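Local coordinates for 43.8 kDa insecticidal crystal protein (Bacillus thuringiensis, PDB 4JP0) that serves as one component of a binary insecticidal toxin active on western corn rootworm, with the larval midgut epithelium probably the primary target, at residues A[6-11]-A[135-140]; A[17-22]-A[45-50]. All blocks are in the same frame, centred on the assembly; numbering follows the deposited sequence.

Interaction 1. Residues A[6-11]-A[135-140]; sequences KVYEIS and WNLTSV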
loop_
_atom_site.group_PDB
_atom_site.type_symbol
_atom_site.label_atom_id
_atom_site.label_comp_id
_atom_site.label_asym_id
_atom_site.label_seq_id
_atom_site.Cartn_x
_atom_site.Cartn_y
_atom_site.Cartn_z
ATOM N N LYS A 6 -19.950 -0.584 -5.600
ATOM C CA LYS A 6 -21.141 -0.979 -6.347
ATOM C C LYS A 6 -20.847 -1.456 -7.749
ATOM O O LYS A 6 -19.856 -1.036 -8.382
ATOM C CB LYS A 6 -22.092 0.229 -6.450
ATOM C CG LYS A 6 -22.764 0.556 -5.125
ATOM C CD LYS A 6 -23.623 1.831 -5.251
ATOM C CE LYS A 6 -24.490 1.995 -4.008
ATOM N NZ LYS A 6 -24.916 3.400 -3.877
ATOM N N VAL A 7 -21.757 -2.274 -8.264
ATOM C CA VAL A 7 -21.729 -2.646 -9.662
ATOM C C VAL A 7 -22.764 -1.720 -10.325
ATOM O O VAL A 7 -23.912 -1.648 -9.885
ATOM C CB VAL A 7 -22.188 -4.141 -9.866
ATOM C CG1 VAL A 7 -22.195 -4.487 -11.342
ATOM C CG2 VAL A 7 -21.255 -5.099 -9.088
ATOM N N TYR A 8 -22.354 -1.009 -11.365
ATOM C CA TYR A 8 -23.202 -0.025 -11.998
ATOM C C TYR A 8 -23.530 -0.387 -13.422
ATOM O O TYR A 8 -22.735 -1.008 -14.088
ATOM C CB TYR A 8 -22.428 1.295 -12.082
ATOM C CG TYR A 8 -22.247 2.029 -10.788
ATOM C CD1 TYR A 8 -21.017 2.020 -10.126
ATOM C CD2 TYR A 8 -23.289 2.766 -10.236
ATOM C CE1 TYR A 8 -20.855 2.735 -8.939
ATOM C CE2 TYR A 8 -23.122 3.469 -9.037
ATOM C CZ TYR A 8 -21.905 3.464 -8.420
ATOM O OH TYR A 8 -21.714 4.174 -7.270
ATOM N N GLU A 9 -24.681 0.054 -13.899
ATOM C CA GLU A 9 -24.972 0.023 -15.334
ATOM C C GLU A 9 -24.891 1.477 -15.743
ATOM O O GLU A 9 -25.264 2.357 -14.968
ATOM C CB GLU A 9 -26.392 -0.530 -15.594
ATOM C CG GLU A 9 -26.424 -2.031 -15.367
ATOM C CD GLU A 9 -27.788 -2.639 -15.578
ATOM O OE1 GLU A 9 -28.795 -1.894 -15.662
ATOM O OE2 GLU A 9 -27.841 -3.871 -15.651
ATOM N N ILE A 10 -24.394 1.755 -16.926
ATOM C CA ILE A 10 -24.220 3.158 -17.376
ATOM C C ILE A 10 -25.052 3.378 -18.635
ATOM O O ILE A 10 -24.885 2.683 -19.623
ATOM C CB ILE A 10 -22.730 3.455 -17.658
ATOM C CG1 ILE A 10 -21.909 3.311 -16.383
ATOM C CG2 ILE A 10 -22.524 4.847 -18.214
ATOM C CD1 ILE A 10 -20.381 3.404 -16.666
ATOM N N SER A 11 -25.995 4.309 -18.575
ATOM C CA SER A 11 -26.899 4.527 -19.705
ATOM C C SER A 11 -26.921 5.982 -20.147
ATOM O O SER A 11 -26.678 6.889 -19.351
ATOM C CB SER A 11 -28.336 4.061 -19.369
ATOM O OG SER A 11 -28.850 4.724 -18.238
ATOM N N TRP A 135 -24.993 11.099 -18.769
ATOM C CA TRP A 135 -25.032 9.673 -18.458
ATOM C C TRP A 135 -25.595 9.421 -17.071
ATOM O O TRP A 135 -25.373 10.204 -16.144
ATOM C CB TRP A 135 -23.594 9.097 -18.522
ATOM C CG TRP A 135 -22.969 9.314 -19.872
ATOM C CD1 TRP A 135 -22.318 10.408 -20.297
ATOM C CD2 TRP A 135 -23.110 8.462 -21.012
ATOM N NE1 TRP A 135 -21.981 10.293 -21.626
ATOM C CE2 TRP A 135 -22.457 9.099 -22.096
ATOM C CE3 TRP A 135 -23.653 7.187 -21.207
ATOM C CZ2 TRP A 135 -22.359 8.523 -23.365
ATOM C CZ3 TRP A 135 -23.547 6.594 -22.470
ATOM C CH2 TRP A 135 -22.902 7.271 -23.543
ATOM N N ASN A 136 -26.294 8.292 -16.941
ATOM C CA ASN A 136 -26.875 7.885 -15.689
ATOM C C ASN A 136 -26.194 6.643 -15.194
ATOM O O ASN A 136 -25.880 5.776 -15.987
ATOM C CB ASN A 136 -28.347 7.584 -15.910
ATOM C CG ASN A 136 -29.126 8.838 -16.299
ATOM O OD1 ASN A 136 -28.977 9.902 -15.669
ATOM N ND2 ASN A 136 -29.915 8.736 -17.349
ATOM N N LEU A 137 -26.004 6.569 -13.868
ATOM C CA LEU A 137 -25.410 5.395 -13.238
ATOM C C LEU A 137 -26.454 4.720 -12.386
ATOM O O LEU A 137 -27.059 5.362 -11.482
ATOM C CB LEU A 137 -24.160 5.764 -12.425
ATOM C CG LEU A 137 -22.847 5.684 -13.243
ATOM C CD1 LEU A 137 -22.751 6.746 -14.296
ATOM C CD2 LEU A 137 -21.626 5.769 -12.304
ATOM N N THR A 138 -26.700 3.446 -12.667
ATOM C CA THR A 138 -27.699 2.700 -11.935
ATOM C C THR A 138 -27.008 1.606 -11.135
ATOM O O THR A 138 -26.321 0.786 -11.714
ATOM C CB THR A 138 -28.645 2.046 -12.958
ATOM O OG1 THR A 138 -29.256 3.068 -13.766
ATOM C CG2 THR A 138 -29.810 1.319 -12.255
ATOM N N SER A 139 -27.174 1.601 -9.822
ATOM C CA SER A 139 -26.579 0.547 -8.978
ATOM C C SER A 139 -27.365 -0.760 -9.023
ATOM O O SER A 139 -28.561 -0.769 -8.722
ATOM C CB SER A 139 -26.503 1.013 -7.533
ATOM O OG SER A 139 -25.887 -0.029 -6.755
ATOM N N VAL A 140 -26.718 -1.860 -9.399
ATOM C CA VAL A 140 -27.427 -3.138 -9.455
ATOM C C VAL A 140 -26.941 -4.076 -8.394
ATOM O O VAL A 140 -27.569 -5.115 -8.182
ATOM C CB VAL A 140 -27.329 -3.835 -10.880
ATOM C CG1 VAL A 140 -28.017 -2.988 -11.910
ATOM C CG2 VAL A 140 -25.869 -4.072 -11.273
HETATM O O HOH W 1 -28.028 3.491 -15.828
HETATM O O HOH W 2 -31.160 6.072 -18.384
#
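Strands 6-11 and 135-140 form an antiparallel ladder in which Y8 and I10 lie opposite S139 and L137, and E9 and S11 opposite T138 and N136. The segment axes are skewed, their N-to-C directions making 144°. Five backbone hydrogen bonds fix the register: E9 with T138 and S11 with N136 each exchange two, and V140 N donates to V7 O at 2.9 Å, nearly straight at 173°. Between them, CA-H groups such as that of Y8 approach carbonyl oxygens, here T138 O.

On the Y8/I10 face, L137 CD2 sits 4.1 Å from the centroid of the Y8 ring, 13° off its normal, a CH-pi contact over one face; K6 CB lies on the opposite face, offset toward the rim. L137 also runs beside I10, CG to CG1 at 4.0 Å. In the ricin B-type beta-trefoil of the N-terminal part, the pair joins the first strand to the last and so closes the fold; Y8 OH is hydrogen-bonded to D3 O.

At the outer end, V140 CG2, between its backbone N and carbonyl carbon, meets V7 CG1 at 3.7 Å, while V140 CG1, anti to the carbonyl carbon, abuts the E9 carboxylate carbon CD, also at 3.7 Å. On the E9/S11 face, a water donates to E9 O and is hydrogen-bonded with S11 OG at 2.8 Å; a second links S11 OG to N136 ND2, the latter at 3.1 Å.

Interaction 2. Residues A[17-22]-A[45-50]; sequences LYAATY and LKWFLF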
loop_
_atom_site.group_PDB
_atom_site.type_symbol
_atom_site.label_atom_id
_atom_site.label_comp_id
_atom_site.label_asym_id
_atom_site.label_seq_id
_atom_site.Cartn_x
_atom_site.Cartn_y
_atom_site.Cartn_z
ATOM N N LEU A 17 -29.778 4.046 -24.129
ATOM C CA LEU A 17 -28.972 2.843 -24.387
ATOM C C LEU A 17 -27.912 2.649 -23.333
ATOM O O LEU A 17 -27.539 3.622 -22.678
ATOM C CB LEU A 17 -28.366 2.940 -25.781
ATOM C CG LEU A 17 -29.373 3.064 -26.940
ATOM C CD1 LEU A 17 -28.564 3.103 -28.240
ATOM C CD2 LEU A 17 -30.372 1.883 -26.919
ATOM N N TYR A 18 -27.476 1.398 -23.117
ATOM C CA TYR A 18 -26.492 1.088 -22.073
ATOM C C TYR A 18 -25.104 0.752 -22.615
ATOM O O TYR A 18 -24.967 0.002 -23.591
ATOM C CB TYR A 18 -26.976 -0.104 -21.254
ATOM C CG TYR A 18 -28.173 0.263 -20.385
ATOM C CD1 TYR A 18 -29.453 0.413 -20.923
ATOM C CD2 TYR A 18 -28.021 0.439 -19.025
ATOM C CE1 TYR A 18 -30.571 0.758 -20.092
ATOM C CE2 TYR A 18 -29.118 0.776 -18.191
ATOM C CZ TYR A 18 -30.381 0.934 -18.747
ATOM O OH TYR A 18 -31.443 1.271 -17.932
ATOM N N ALA A 19 -24.081 1.262 -21.933
ATOM C CA ALA A 19 -22.714 0.974 -22.319
ATOM C C ALA A 19 -22.497 -0.530 -22.142
ATOM O O ALA A 19 -22.877 -1.108 -21.092
ATOM C CB ALA A 19 -21.746 1.769 -21.427
ATOM N N ALA A 20 -21.856 -1.160 -23.127
ATOM C CA ALA A 20 -21.768 -2.628 -23.149
ATOM C C ALA A 20 -20.516 -3.148 -23.840
ATOM O O ALA A 20 -20.013 -2.517 -24.749
ATOM C CB ALA A 20 -22.977 -3.168 -23.904
ATOM N N THR A 21 -20.018 -4.314 -23.422
ATOM C CA THR A 21 -18.971 -4.994 -24.186
ATOM C C THR A 21 -19.503 -6.361 -24.583
ATOM O O THR A 21 -20.430 -6.877 -23.926
ATOM C CB THR A 21 -17.690 -5.231 -23.360
ATOM O OG1 THR A 21 -18.035 -5.698 -22.066
ATOM C CG2 THR A 21 -16.947 -3.966 -23.105
ATOM N N TYR A 22 -18.890 -6.973 -25.606
ATOM C CA TYR A 22 -19.279 -8.324 -26.030
ATOM C C TYR A 22 -18.630 -9.263 -25.009
ATOM O O TYR A 22 -17.464 -9.097 -24.709
ATOM C CB TYR A 22 -18.707 -8.668 -27.424
ATOM C CG TYR A 22 -19.382 -8.061 -28.639
ATOM C CD1 TYR A 22 -19.422 -8.757 -29.865
ATOM C CD2 TYR A 22 -19.942 -6.805 -28.600
ATOM C CE1 TYR A 22 -20.020 -8.206 -30.986
ATOM C CE2 TYR A 22 -20.559 -6.256 -29.733
ATOM C CZ TYR A 22 -20.589 -6.961 -30.905
ATOM O OH TYR A 22 -21.195 -6.411 -32.011
ATOM N N LEU A 45 -23.137 -5.495 -19.322
ATOM C CA LEU A 45 -23.510 -4.104 -19.030
ATOM C C LEU A 45 -23.066 -3.651 -17.642
ATOM O O LEU A 45 -23.448 -2.558 -17.210
ATOM C CB LEU A 45 -25.043 -3.937 -19.070
ATOM C CG LEU A 45 -25.812 -4.504 -20.259
ATOM C CD1 LEU A 45 -27.310 -4.174 -20.203
ATOM C CD2 LEU A 45 -25.206 -3.986 -21.517
ATOM N N LYS A 46 -22.247 -4.459 -16.959
ATOM C CA LYS A 46 -21.942 -4.224 -15.543
ATOM C C LYS A 46 -20.555 -3.669 -15.398
ATOM O O LYS A 46 -19.617 -4.274 -15.894
ATOM C CB LYS A 46 -22.039 -5.521 -14.734
ATOM C CG LYS A 46 -23.481 -6.044 -14.583
ATOM C CD LYS A 46 -23.532 -7.304 -13.727
ATOM C CE LYS A 46 -24.938 -7.909 -13.728
ATOM N NZ LYS A 46 -25.074 -9.012 -12.721
ATOM N N TRP A 47 -20.456 -2.557 -14.667
ATOM C CA TRP A 47 -19.206 -1.833 -14.515
ATOM C C TRP A 47 -18.901 -1.593 -13.029
ATOM O O TRP A 47 -19.823 -1.353 -12.230
ATOM C CB TRP A 47 -19.265 -0.484 -15.277
ATOM C CG TRP A 47 -19.672 -0.699 -16.648
ATOM C CD1 TRP A 47 -20.884 -0.390 -17.212
ATOM C CD2 TRP A 47 -18.901 -1.334 -17.659
ATOM N NE1 TRP A 47 -20.895 -0.796 -18.524
ATOM C CE2 TRP A 47 -19.703 -1.409 -18.813
ATOM C CE3 TRP A 47 -17.604 -1.896 -17.698
ATOM C CZ2 TRP A 47 -19.253 -2.013 -20.011
ATOM C CZ3 TRP A 47 -17.150 -2.485 -18.895
ATOM C CH2 TRP A 47 -17.978 -2.517 -20.031
ATOM N N PHE A 48 -17.624 -1.705 -12.663
ATOM C CA PHE A 48 -17.206 -1.459 -11.272
ATOM C C PHE A 48 -16.244 -0.300 -11.253
ATOM O O PHE A 48 -15.261 -0.276 -12.028
ATOM C CB PHE A 48 -16.537 -2.712 -10.680
ATOM C CG PHE A 48 -16.519 -2.736 -9.189
ATOM C CD1 PHE A 48 -17.480 -3.462 -8.494
ATOM C CD2 PHE A 48 -15.534 -2.055 -8.470
ATOM C CE1 PHE A 48 -17.478 -3.495 -7.110
ATOM C CE2 PHE A 48 -15.534 -2.080 -7.070
ATOM C CZ PHE A 48 -16.507 -2.806 -6.397
ATOM N N LEU A 49 -16.540 0.693 -10.423
ATOM C CA LEU A 49 -15.689 1.860 -10.337
ATOM C C LEU A 49 -14.673 1.672 -9.230
ATOM O O LEU A 49 -15.040 1.308 -8.126
ATOM C CB LEU A 49 -16.520 3.082 -9.966
ATOM C CG LEU A 49 -17.631 3.501 -10.907
ATOM C CD1 LEU A 49 -18.203 4.846 -10.426
ATOM C CD2 LEU A 49 -17.075 3.609 -12.316
ATOM N N PHE A 50 -13.398 1.862 -9.538
ATOM C CA PHE A 50 -12.368 1.920 -8.467
ATOM C C PHE A 50 -11.819 3.340 -8.369
ATOM O O PHE A 50 -11.563 3.986 -9.394
ATOM C CB PHE A 50 -11.231 0.970 -8.761
ATOM C CG PHE A 50 -11.604 -0.498 -8.592
ATOM C CD1 PHE A 50 -11.695 -1.332 -9.677
ATOM C CD2 PHE A 50 -11.855 -1.021 -7.341
ATOM C CE1 PHE A 50 -11.980 -2.677 -9.529
ATOM C CE2 PHE A 50 -12.178 -2.371 -7.187
ATOM C CZ PHE A 50 -12.225 -3.194 -8.287
HETATM O O HOH W 3 -24.127 -0.436 -18.709
#
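The W47 indole meets strand 18-22 with its edge: A19 O and T21 CG2 both lie at the rim in the ring plane, and A20 CA is near that plane beside CZ2. A19 CB stands off the plane beside NE1, 4.0 Å from it. W70 makes an edge-to-face pair with the indole.

This is an interior contact of the beta-trefoil fold, joining strand 18-22 to the start of strand 43-52. The ladder between those strands is not what joins the two segments here. The axes of 18-22 and 47-50 make 104° and stay 10.7 Å apart, and the CA atoms come near each other only at A20 and L45, at 4.7 Å. Contact is made by the W47 and L45 side chains against the backbone and side chains of 18-21.

The one direct hydrogen bond runs from W47 NE1 to A19 O, at 3.3 Å rather long. The acceptor is only 4° out of the indole plane, whereas the donor stands 63° above the plane of the A19 carbonyl, so the approach is fitted to the ring rather than to the C=O group. A water 2.8 Å from the same A19 O can donate to it, and likewise to L45 O, though it has more acceptors in reach than protons. The first torsion of W47 puts CG anti to the carbonyl carbon, and the turn about CB-CG then sets the ring, whose far corner CH2 reaches T21 CG2 at 3.6 Å. The T21 hydroxyl OG1 is engaged elsewhere, by N65 OD1.

On L45 the two methyls divide the work: CD1 faces Y18 CB at 4.2 Å, and CD2 presses on A20 CB at 3.4 Å, tighter than usual van der Waals contact.

How the interactions relate
The centres of interaction 1 and interaction 2 lie about 8 Å apart, and strand 6-12 is what connects them. It pairs with 135-142 in interaction 1 and with 43-52 in the same antiparallel sheet, where Y8 N approaches W47 O at 2.7 Å, probably a hydrogen bond. Near its other end, I10 O lies 2.8 Å from A19 N, probably another, and S11 CB packs on L17 O at 3.4 Å. Both partners in interaction 2 are thus tied to 6-11 by backbone atoms. Along the chain, interaction 2 is nested inside the loop that interaction 1 closes. Both belong to the trefoil region, and each contact centre lies about 28 Å from the centre of the chain.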